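Local coordinates for protein sulfide-quinone reductase (PDB 3HYW) that oxidises hydrogen sulfide with the help of a quinone, using FAD as cofactor and building up polysulfur on its active-site cysteines, at residues P252-G264 against A268-C280. Sequence-based numbering, arbitrary orientation.
With SO4 (sulfate ion), chain N.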
loop_
_atom_site.group_PDB
_atom_site.type_symbol
_atom_site.label_atom_id
_atom_site.label_comp_id
_atom_site.label_asym_id
_atom_site.label_seq_id
_atom_site.Cartn_x
_atom_site.Cartn_y
_atom_site.Cartn_z
ATOM N N PRO A 252 -14.319 25.391 -0.326
ATOM C CA PRO A 252 -15.318 25.717 0.680
ATOM C C PRO A 252 -16.319 24.575 0.830
ATOM O O PRO A 252 -16.387 23.691 -0.032
ATOM C CB PRO A 252 -15.996 26.962 0.103
ATOM C CG PRO A 252 -15.867 26.820 -1.376
ATOM C CD PRO A 252 -14.637 25.982 -1.643
ATOM N N SER A 253 -17.060 24.573 1.934
ATOM C CA SER A 253 -18.180 23.651 2.090
ATOM C C SER A 253 -19.410 24.269 1.418
ATOM O O SER A 253 -19.405 25.454 1.068
ATOM C CB SER A 253 -18.441 23.363 3.565
ATOM O OG SER A 253 -18.844 24.537 4.245
ATOM N N PHE A 254 -20.454 23.472 1.219
ATOM C CA PHE A 254 -21.640 23.962 0.520
ATOM C C PHE A 254 -22.839 24.047 1.450
ATOM O O PHE A 254 -22.999 23.212 2.340
ATOM C CB PHE A 254 -22.016 23.062 -0.658
ATOM C CG PHE A 254 -20.940 22.897 -1.701
ATOM C CD1 PHE A 254 -19.961 23.871 -1.907
ATOM C CD2 PHE A 254 -20.950 21.778 -2.525
ATOM C CE1 PHE A 254 -18.984 23.707 -2.890
ATOM C CE2 PHE A 254 -19.981 21.603 -3.534
ATOM C CZ PHE A 254 -18.995 22.564 -3.711
ATOM N N GLN A 255 -23.668 25.063 1.248
ATOM C CA GLN A 255 -24.996 25.096 1.845
ATOM C C GLN A 255 -25.996 25.411 0.738
ATOM O O GLN A 255 -25.607 25.654 -0.406
ATOM C CB GLN A 255 -25.084 26.119 2.993
ATOM C CG GLN A 255 -24.978 27.599 2.583
ATOM C CD GLN A 255 -25.211 28.571 3.747
ATOM O OE1 GLN A 255 -25.921 28.260 4.704
ATOM N NE2 GLN A 255 -24.617 29.758 3.654
ATOM N N GLY A 256 -27.279 25.387 1.076
ATOM C CA GLY A 256 -28.310 25.826 0.154
ATOM C C GLY A 256 -28.499 27.332 0.228
ATOM O O GLY A 256 -28.007 27.984 1.152
ATOM N N PRO A 257 -29.232 27.893 -0.745
ATOM C CA PRO A 257 -29.409 29.331 -0.849
ATOM C C PRO A 257 -30.593 29.829 -0.029
ATOM O O PRO A 257 -31.389 29.031 0.488
ATOM C CB PRO A 257 -29.683 29.520 -2.338
ATOM C CG PRO A 257 -30.468 28.296 -2.708
ATOM C CD PRO A 257 -29.950 27.178 -1.816
ATOM N N GLU A 258 -30.706 31.148 0.075
ATOM C CA GLU A 258 -31.801 31.776 0.794
ATOM C C GLU A 258 -33.144 31.599 0.095
ATOM O O GLU A 258 -34.178 31.542 0.751
ATOM C CB GLU A 258 -31.498 33.253 1.040
ATOM C CG GLU A 258 -30.328 33.460 1.987
ATOM C CD GLU A 258 -30.572 32.837 3.353
ATOM O OE1 GLU A 258 -31.453 33.345 4.077
ATOM O OE2 GLU A 258 -29.883 31.848 3.701
ATOM N N VAL A 259 -33.124 31.496 -1.232
ATOM C CA VAL A 259 -34.352 31.245 -1.997
ATOM C C VAL A 259 -34.998 29.913 -1.585
ATOM O O VAL A 259 -36.224 29.814 -1.495
ATOM C CB VAL A 259 -34.120 31.330 -3.544
ATOM C CG1 VAL A 259 -33.152 30.271 -4.027
ATOM C CG2 VAL A 259 -35.440 31.230 -4.298
ATOM N N VAL A 260 -34.172 28.903 -1.322
ATOM C CA VAL A 260 -34.678 27.622 -0.833
ATOM C C VAL A 260 -35.202 27.769 0.603
ATOM O O VAL A 260 -36.319 27.346 0.904
ATOM C CB VAL A 260 -33.635 26.490 -0.963
ATOM C CG1 VAL A 260 -34.121 25.221 -0.287
ATOM C CG2 VAL A 260 -33.376 26.191 -2.429
ATOM N N ALA A 261 -34.394 28.384 1.470
ATOM C CA ALA A 261 -34.793 28.685 2.855
ATOM C C ALA A 261 -36.140 29.414 2.946
ATOM O O ALA A 261 -36.898 29.209 3.890
ATOM C CB ALA A 261 -33.699 29.483 3.559
ATOM N N SER A 262 -36.439 30.244 1.951
ATOM C CA SER A 262 -37.685 31.011 1.920
ATOM C C SER A 262 -38.955 30.152 1.785
ATOM O O SER A 262 -40.041 30.591 2.160
ATOM C CB SER A 262 -37.634 32.068 0.815
ATOM O OG SER A 262 -37.773 31.478 -0.466
ATOM N N ALA A 263 -38.811 28.934 1.273
ATOM C CA ALA A 263 -39.954 28.031 1.066
ATOM C C ALA A 263 -40.370 27.264 2.334
ATOM O O ALA A 263 -41.371 26.538 2.335
ATOM C CB ALA A 263 -39.658 27.058 -0.085
ATOM N N GLY A 264 -39.599 27.421 3.404
ATOM C CA GLY A 264 -39.942 26.827 4.696
ATOM C C GLY A 264 -39.302 25.470 4.909
ATOM O O GLY A 264 -38.658 24.928 3.998
ATOM N N ALA A 268 -36.740 23.392 2.612
ATOM C CA ALA A 268 -35.343 23.628 2.992
ATOM C C ALA A 268 -34.933 22.741 4.159
ATOM O O ALA A 268 -35.519 22.827 5.238
ATOM C CB ALA A 268 -35.129 25.102 3.347
ATOM N N ASN A 269 -33.942 21.878 3.930
ATOM C CA ASN A 269 -33.337 21.064 4.992
ATOM C C ASN A 269 -32.799 21.974 6.103
ATOM O O ASN A 269 -32.008 22.868 5.827
ATOM C CB ASN A 269 -32.210 20.193 4.398
ATOM C CG ASN A 269 -31.480 19.355 5.442
ATOM O OD1 ASN A 269 -30.963 19.876 6.433
ATOM N ND2 ASN A 269 -31.410 18.050 5.208
ATOM N N PRO A 270 -33.228 21.751 7.361
ATOM C CA PRO A 270 -32.825 22.630 8.469
ATOM C C PRO A 270 -31.309 22.795 8.611
ATOM O O PRO A 270 -30.823 23.923 8.794
ATOM C CB PRO A 270 -33.389 21.919 9.707
ATOM C CG PRO A 270 -34.516 21.119 9.205
ATOM C CD PRO A 270 -34.128 20.675 7.818
ATOM N N ALA A 271 -30.586 21.680 8.498
ATOM C CA ALA A 271 -29.140 21.633 8.731
ATOM C C ALA A 271 -28.295 22.392 7.711
ATOM O O ALA A 271 -27.240 22.919 8.063
ATOM C CB ALA A 271 -28.666 20.180 8.838
ATOM N N ASN A 272 -28.746 22.449 6.459
ATOM C CA ASN A 272 -27.913 22.984 5.371
ATOM C C ASN A 272 -28.616 23.869 4.336
ATOM O O ASN A 272 -27.961 24.409 3.446
ATOM C CB ASN A 272 -27.176 21.837 4.662
ATOM C CG ASN A 272 -28.102 20.703 4.265
ATOM O OD1 ASN A 272 -29.185 20.925 3.729
ATOM N ND2 ASN A 272 -27.674 19.472 4.525
ATOM N N LYS A 273 -29.938 24.003 4.448
ATOM C CA LYS A 273 -30.752 24.810 3.516
ATOM C C LYS A 273 -30.813 24.225 2.096
ATOM O O LYS A 273 -31.210 24.904 1.147
ATOM C CB LYS A 273 -30.309 26.285 3.493
ATOM C CG LYS A 273 -30.616 27.062 4.774
ATOM C CD LYS A 273 -29.960 28.442 4.767
ATOM C CE LYS A 273 -30.338 29.242 6.007
ATOM N NZ LYS A 273 -29.563 30.509 6.118
ATOM N N MET A 274 -30.433 22.961 1.960
ATOM C CA MET A 274 -30.531 22.288 0.677
ATOM C C MET A 274 -31.934 21.726 0.492
ATOM O O MET A 274 -32.692 21.609 1.463
ATOM C CB MET A 274 -29.462 21.202 0.544
ATOM C CG MET A 274 -28.083 21.781 0.318
ATOM S SD MET A 274 -26.827 20.545 -0.015
ATOM C CE MET A 274 -26.468 19.914 1.581
ATOM N N VAL A 275 -32.276 21.392 -0.755
ATOM C CA VAL A 275 -33.632 20.947 -1.088
ATOM C C VAL A 275 -33.933 19.529 -0.593
ATOM O O VAL A 275 -33.246 18.572 -0.953
ATOM C CB VAL A 275 -33.916 21.027 -2.611
ATOM C CG1 VAL A 275 -35.378 20.682 -2.897
ATOM C CG2 VAL A 275 -33.572 22.431 -3.154
ATOM N N ILE A 276 -34.978 19.405 0.216
ATOM C CA ILE A 276 -35.447 18.097 0.660
ATOM C C ILE A 276 -36.088 17.389 -0.530
ATOM O O ILE A 276 -37.051 17.879 -1.123
ATOM C CB ILE A 276 -36.434 18.192 1.845
ATOM C CG1 ILE A 276 -35.794 18.950 3.019
ATOM C CG2 ILE A 276 -36.894 16.781 2.287
ATOM C CD1 ILE A 276 -36.782 19.360 4.136
ATOM N N VAL A 277 -35.513 16.251 -0.904
ATOM C CA VAL A 277 -36.041 15.465 -2.013
ATOM C C VAL A 277 -36.165 14.012 -1.605
ATOM O O VAL A 277 -35.521 13.574 -0.647
ATOM C CB VAL A 277 -35.181 15.584 -3.315
ATOM C CG1 VAL A 277 -35.244 16.997 -3.884
ATOM C CG2 VAL A 277 -33.726 15.129 -3.099
ATOM N N ASN A 278 -37.012 13.280 -2.325
ATOM C CA ASN A 278 -37.102 11.834 -2.164
ATOM C C ASN A 278 -36.263 11.130 -3.244
ATOM O O ASN A 278 -35.443 11.771 -3.895
ATOM C CB ASN A 278 -38.572 11.374 -2.152
ATOM C CG ASN A 278 -39.325 11.718 -3.435
ATOM O OD1 ASN A 278 -38.738 11.851 -4.515
ATOM N ND2 ASN A 278 -40.648 11.833 -3.321
ATOM N N ARG A 279 -36.472 9.825 -3.433
ATOM C CA ARG A 279 -35.709 9.035 -4.413
ATOM C C ARG A 279 -35.891 9.529 -5.851
ATOM O O ARG A 279 -35.021 9.330 -6.708
ATOM C CB ARG A 279 -36.116 7.562 -4.338
ATOM C CG ARG A 279 -35.837 6.905 -2.995
ATOM C CD ARG A 279 -36.387 5.494 -2.937
ATOM N NE ARG A 279 -36.068 4.875 -1.658
ATOM C CZ ARG A 279 -36.808 3.950 -1.062
ATOM N NH1 ARG A 279 -36.427 3.464 0.110
ATOM N NH2 ARG A 279 -37.933 3.518 -1.624
ATOM N N CYS A 280 -37.030 10.165 -6.101
ATOM C CA CYS A 280 -37.409 10.617 -7.437
ATOM C C CYS A 280 -37.095 12.111 -7.605
ATOM O O CYS A 280 -37.551 12.758 -8.544
ATOM C CB CYS A 280 -38.889 10.300 -7.686
ATOM S SG CYS A 280 -39.234 8.511 -7.583
HETATM S S SO4 N . -29.436 33.265 -2.670
HETATM O O1 SO4 N . -29.152 34.688 -2.592
HETATM O O2 SO4 N . -28.809 32.632 -1.512
HETATM O O3 SO4 N . -30.877 33.030 -2.668
HETATM O O4 SO4 N . -28.853 32.744 -3.904
#
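A268 lies in the loop that follows the short helix 258-261 and folds back against it, next to the FAD site of this pyridine nucleotide-disulphide oxidoreductase fold. A268 N donates to G264 O (2.8 Å); G264 is where the chain leaves the helix, with positive phi. The CB of A268 packs on V260 CG1 and on A261 CA. From N269 to M274 the chain makes a tight loop, closed by the backbone bond N269 N to M274 O. On the way back from the turn, N272 O accepts from G256 N (2.7 Å, 176° at the hydrogen), tying the loop to the residue just past strand 247-255; N272 OD1 meanwhile accepts from M274 N in an Asx turn. K273 follows with positive phi and buries more area than any other residue of the contact: its extended chain runs alongside Q255 and past A261 CB, and NZ reaches the syn lone pair of E258 OE2 in a 2.8 Å salt bridge. E258 gets there because its chain bends at chi2 (-60°), turning back toward the loop. K273 O stays buried without a hydrogen-bonding partner, facing V260 CG1 at 3.3 Å and receiving a CA-H contact from G256 CA at 3.2 Å. At the helix start, the amides of E258 and V259 hold a sulfate, probably from the crystallisation liquor, also bound by K77 and K108. M274 lays CG against G256 N. The side chain of V275 then crosses that of V260 at about a right angle, CG2 to CG2 3.8 Å, and both rest on I103 of strand 100-103. Further on, C280 secures the chain through its disulfide, SG to C422 SG.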